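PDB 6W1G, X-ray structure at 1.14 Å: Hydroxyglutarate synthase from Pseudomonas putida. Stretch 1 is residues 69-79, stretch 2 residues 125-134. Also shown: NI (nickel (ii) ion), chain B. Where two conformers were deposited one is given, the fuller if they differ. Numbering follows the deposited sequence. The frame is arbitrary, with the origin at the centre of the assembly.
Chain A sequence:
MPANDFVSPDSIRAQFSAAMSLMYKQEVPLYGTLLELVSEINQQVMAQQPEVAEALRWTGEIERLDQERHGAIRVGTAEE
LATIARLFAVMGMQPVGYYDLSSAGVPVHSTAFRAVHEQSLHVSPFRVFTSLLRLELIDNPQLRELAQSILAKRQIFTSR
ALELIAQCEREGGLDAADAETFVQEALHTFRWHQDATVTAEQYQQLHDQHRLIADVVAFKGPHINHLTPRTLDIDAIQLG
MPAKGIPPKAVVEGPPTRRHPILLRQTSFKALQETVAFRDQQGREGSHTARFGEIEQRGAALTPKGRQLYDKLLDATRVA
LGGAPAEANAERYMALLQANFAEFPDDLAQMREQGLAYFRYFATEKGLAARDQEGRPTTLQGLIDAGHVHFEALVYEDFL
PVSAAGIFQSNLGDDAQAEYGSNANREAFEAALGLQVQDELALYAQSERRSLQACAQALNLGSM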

# COMPACT_ATOMS: atom_id res chain seq x y z
N ARG A 69 6.93 2.64 -3.26
CA ARG A 69 5.71 2.76 -4.03
C ARG A 69 4.74 1.65 -3.66
O ARG A 69 5.11 0.63 -3.08
N HIS A 70 3.48 1.86 -4.04
CA HIS A 70 2.53 0.76 -4.13
C HIS A 70 1.86 0.78 -5.50
O HIS A 70 1.68 1.85 -6.08
N GLY A 71 1.50 -0.38 -6.02
CA GLY A 71 0.64 -0.47 -7.17
C GLY A 71 -0.72 -0.97 -6.76
O GLY A 71 -0.90 -1.51 -5.67
N ALA A 72 -1.70 -0.77 -7.64
CA ALA A 72 -3.04 -1.29 -7.45
C ALA A 72 -3.50 -1.89 -8.77
O ALA A 72 -3.34 -1.25 -9.83
N ILE A 73 -4.06 -3.09 -8.70
CA ILE A 73 -4.56 -3.83 -9.84
C ILE A 73 -5.85 -4.52 -9.45
O ILE A 73 -6.18 -4.68 -8.26
N ARG A 74 -6.56 -4.99 -10.47
CA ARG A 74 -7.82 -5.72 -10.33
C ARG A 74 -7.76 -6.95 -11.21
O ARG A 74 -7.36 -6.84 -12.37
N VAL A 75 -8.15 -8.09 -10.66
CA VAL A 75 -8.24 -9.33 -11.42
C VAL A 75 -9.70 -9.78 -11.42
O VAL A 75 -10.53 -9.30 -10.63
N GLY A 76 -10.01 -10.72 -12.31
CA GLY A 76 -11.38 -11.07 -12.56
C GLY A 76 -11.82 -12.44 -12.13
O GLY A 76 -13.02 -12.70 -12.12
N THR A 77 -10.90 -13.35 -11.84
CA THR A 77 -11.27 -14.72 -11.51
C THR A 77 -10.42 -15.23 -10.36
O THR A 77 -9.32 -14.74 -10.09
N ALA A 78 -10.97 -16.23 -9.66
CA ALA A 78 -10.24 -16.90 -8.59
C ALA A 78 -8.90 -17.44 -9.08
O ALA A 78 -7.87 -17.33 -8.38
N GLU A 79 -8.88 -18.05 -10.26
CA GLU A 79 -7.64 -18.60 -10.79
C GLU A 79 -6.60 -17.50 -11.01
O GLU A 79 -5.40 -17.70 -10.75
N PRO A 125 9.94 -1.87 0.06
CA PRO A 125 8.62 -1.92 0.67
C PRO A 125 7.49 -1.95 -0.35
O PRO A 125 6.33 -1.67 -0.02
N PHE A 126 7.80 -2.33 -1.59
CA PHE A 126 6.77 -2.38 -2.63
C PHE A 126 5.61 -3.26 -2.21
O PHE A 126 5.81 -4.38 -1.73
N ARG A 127 4.41 -2.77 -2.48
CA ARG A 127 3.18 -3.54 -2.24
C ARG A 127 2.30 -3.44 -3.47
O ARG A 127 2.37 -2.45 -4.19
N VAL A 128 1.48 -4.47 -3.69
CA VAL A 128 0.49 -4.43 -4.74
C VAL A 128 -0.88 -4.73 -4.13
O VAL A 128 -1.15 -5.87 -3.72
N PHE A 129 -1.72 -3.69 -4.06
CA PHE A 129 -3.11 -3.82 -3.62
C PHE A 129 -3.88 -4.48 -4.75
O PHE A 129 -3.88 -3.96 -5.87
N THR A 130 -4.44 -5.65 -4.49
CA THR A 130 -5.00 -6.53 -5.51
C THR A 130 -6.46 -6.79 -5.20
O THR A 130 -6.79 -7.40 -4.17
N SER A 131 -7.34 -6.37 -6.11
CA SER A 131 -8.77 -6.57 -5.94
C SER A 131 -9.26 -7.68 -6.84
O SER A 131 -8.79 -7.82 -7.97
N LEU A 132 -10.20 -8.46 -6.32
CA LEU A 132 -10.89 -9.46 -7.09
C LEU A 132 -12.33 -9.00 -7.30
O LEU A 132 -13.06 -8.74 -6.34
N LEU A 133 -12.72 -8.89 -8.57
CA LEU A 133 -14.08 -8.55 -8.94
C LEU A 133 -15.03 -9.66 -8.51
O LEU A 133 -14.73 -10.85 -8.67
N ARG A 134 -16.19 -9.28 -7.97
CA ARG A 134 -17.23 -10.22 -7.58
C ARG A 134 -18.36 -10.12 -8.60
O ARG A 134 -18.94 -9.05 -8.79

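A parallel β-pair satisfies its backbone with hydrogen bonds that fan from alternate residues of one strand, leaving the side chains to settle their polar needs on the two faces of the sheet. Strands 69-75 and 127-133 of this hydroxyglutarate synthase illustrate the principle. Gly 71, Ile 73 and Val 75 each use both backbone groups across the pair. Gly 71 N donates to Arg 127 O (2.9 Å) and Gly 71 O accepts from Phe 129 N (2.8 Å); Ile 73 N reaches Phe 129 O at 3.0 Å, while Ser 131 N reaches Ile 73 O at the same distance; Val 75 N bonds to Ser 131 O (2.8 Å), and Leu 133 N closes the ladder on Val 75 O (3.0 Å). The carbonyls also receive CA-H contacts, the shortest from His 70 CA to Arg 127 O and from Ala 72 CA to Phe 129 O, both 3.2 Å.

The face bearing Ile 73, Val 75, Val 128, Thr 130 and Leu 132 is largely apolar. Ile 73, with chi1 p and chi2 t, brings its CG1 to 3.7 Å from CG1 of Val 128, whose chi1 is t. Farther along, Val 75 (m) sets CG2 4.2 Å from CD1 of Leu 132 (t, p), and that same CD1 lies 3.6 Å from Thr 77 O. Thr 130 (m) keeps its hydroxyl satisfied within its own strand: OG1 donates to Val 128 O at 3.2 Å, so it can sit 3.7 Å from Ile 73 CG1 without an unpaired donor. Gly 71 adds no side chain here; the Phe 126 ring (chi1 t) comes near its backbone, with CE1 4.0 Å from Gly 71 N.

On the other face stand His 70, Ala 72, Arg 74, Arg 127, Phe 129 and Ser 131. His 70, chi1 p, satisfies both ring nitrogens: NE2 binds nickel at 2.1 Å, and ND1 hydrogen-bonds elsewhere in the structure. Three waters and two atoms from elsewhere complete the six ligands. The aliphatic part of Arg 127 packs against the histidine, its CD 3.9 Å from His 70 CB, while its guanidinium nitrogens find partners outside the pair. Ala 72 CB and Phe 129 CB meet more loosely, at 4.4 Å.

One water links the strands through side chains. It lies 2.7 Å from Ser 131 OG (chi1 m) and accepts a weak hydrogen bond from Arg 74 NE at 3.4 Å; below this bridge, Arg 74 CG and Ser 131 CB are 4.2 Å apart.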

# COMPACT_ATOMS: atom_id res chain seq x y z
CB ARG A 69 5.97 2.61 -5.54
CG ARG A 69 6.79 3.67 -6.18
CD ARG A 69 7.28 3.25 -7.55
NE ARG A 69 8.40 2.34 -7.50
CZ ARG A 69 9.67 2.70 -7.60
NH1 ARG A 69 10.00 4.00 -7.73
NH2 ARG A 69 10.56 1.71 -7.49
CB HIS A 70 1.46 0.65 -3.03
CG HIS A 70 0.29 1.57 -3.11
ND1 HIS A 70 0.20 2.74 -2.37
CD2 HIS A 70 -0.88 1.46 -3.79
CE1 HIS A 70 -0.97 3.31 -2.62
NE2 HIS A 70 -1.64 2.57 -3.48
CB ALA A 72 -3.99 -0.16 -7.05
CB ILE A 73 -3.55 -4.91 -10.29
CG1 ILE A 73 -3.27 -5.94 -9.18
CG2 ILE A 73 -2.31 -4.25 -10.79
CD1 ILE A 73 -2.45 -7.16 -9.59
CB ARG A 74 -8.97 -4.84 -10.80
CG ARG A 74 -9.04 -3.53 -10.05
CD ARG A 74 -9.83 -2.48 -10.83
NE ARG A 74 -10.09 -1.30 -10.04
CZ ARG A 74 -10.60 -0.18 -10.53
NH1 ARG A 74 -10.88 -0.10 -11.82
NH2 ARG A 74 -10.80 0.85 -9.73
CB VAL A 75 -7.30 -10.43 -10.91
CG1 VAL A 75 -5.88 -10.02 -11.10
CG2 VAL A 75 -7.58 -10.79 -9.46
CB THR A 77 -11.07 -15.70 -12.68
OG1 THR A 77 -9.67 -15.94 -12.84
CG2 THR A 77 -11.72 -15.22 -13.96
CB ALA A 78 -11.08 -18.03 -7.97
CB GLU A 79 -7.98 -19.32 -12.09
CG GLU A 79 -8.90 -20.58 -11.94
CD GLU A 79 -10.34 -20.40 -11.42
OE1 GLU A 79 -11.04 -19.38 -11.68
OE2 GLU A 79 -10.81 -21.36 -10.78
CB PRO A 125 8.56 -0.61 1.46
CG PRO A 125 9.29 0.32 0.56
CD PRO A 125 10.45 -0.48 -0.02
CB PHE A 126 7.40 -2.91 -3.92
CG PHE A 126 6.51 -2.88 -5.10
CD1 PHE A 126 6.00 -1.68 -5.57
CD2 PHE A 126 6.21 -4.05 -5.78
CE1 PHE A 126 5.19 -1.65 -6.71
CE2 PHE A 126 5.44 -4.02 -6.92
CZ PHE A 126 4.93 -2.82 -7.38
CB ARG A 127 2.27 -3.05 -1.09
CG ARG A 127 2.91 -2.53 0.13
CD ARG A 127 2.92 -1.02 0.12
NE ARG A 127 3.54 -0.56 1.30
CZ ARG A 127 4.31 0.53 1.39
NH1 ARG A 127 4.89 0.87 2.50
NH2 ARG A 127 4.50 1.31 0.32
CB VAL A 128 0.77 -5.32 -5.93
CG1 VAL A 128 -0.38 -5.20 -6.95
CG2 VAL A 128 2.09 -4.95 -6.56
CB PHE A 129 -3.67 -2.44 -3.33
CG PHE A 129 -5.01 -2.44 -2.66
CD1 PHE A 129 -6.19 -2.39 -3.39
CD2 PHE A 129 -5.10 -2.52 -1.29
CE1 PHE A 129 -7.40 -2.39 -2.74
CE2 PHE A 129 -6.33 -2.52 -0.65
CZ PHE A 129 -7.46 -2.45 -1.37
CB THR A 130 -4.22 -7.82 -5.56
OG1 THR A 130 -2.85 -7.54 -5.82
CG2 THR A 130 -4.73 -8.76 -6.65
CB SER A 131 -9.52 -5.28 -6.29
OG SER A 131 -9.13 -4.19 -5.48
CB LEU A 132 -10.85 -10.79 -6.35
CG LEU A 132 -11.71 -11.87 -6.96
CD1 LEU A 132 -11.32 -12.27 -8.37
CD2 LEU A 132 -11.69 -13.11 -6.06
CB LEU A 133 -14.13 -8.39 -10.46
CG LEU A 133 -15.44 -7.91 -11.08
CD1 LEU A 133 -15.66 -6.44 -10.78
CD2 LEU A 133 -15.40 -8.16 -12.60
CB ARG A 134 -17.75 -9.93 -6.17
CG ARG A 134 -16.63 -9.91 -5.14
CD ARG A 134 -17.15 -10.14 -3.72
NE ARG A 134 -17.64 -11.51 -3.53
CZ ARG A 134 -18.22 -11.94 -2.43
NH1 ARG A 134 -18.39 -11.11 -1.42
NH2 ARG A 134 -18.63 -13.21 -2.32
NI NI B . -3.65 3.09 -3.82
O HOH W 1 -10.12 -2.01 -6.74
O HOH W 2 -4.52 1.13 -3.68
O HOH W 3 -4.00 2.94 -1.81
O HOH W 4 -5.85 3.57 -3.47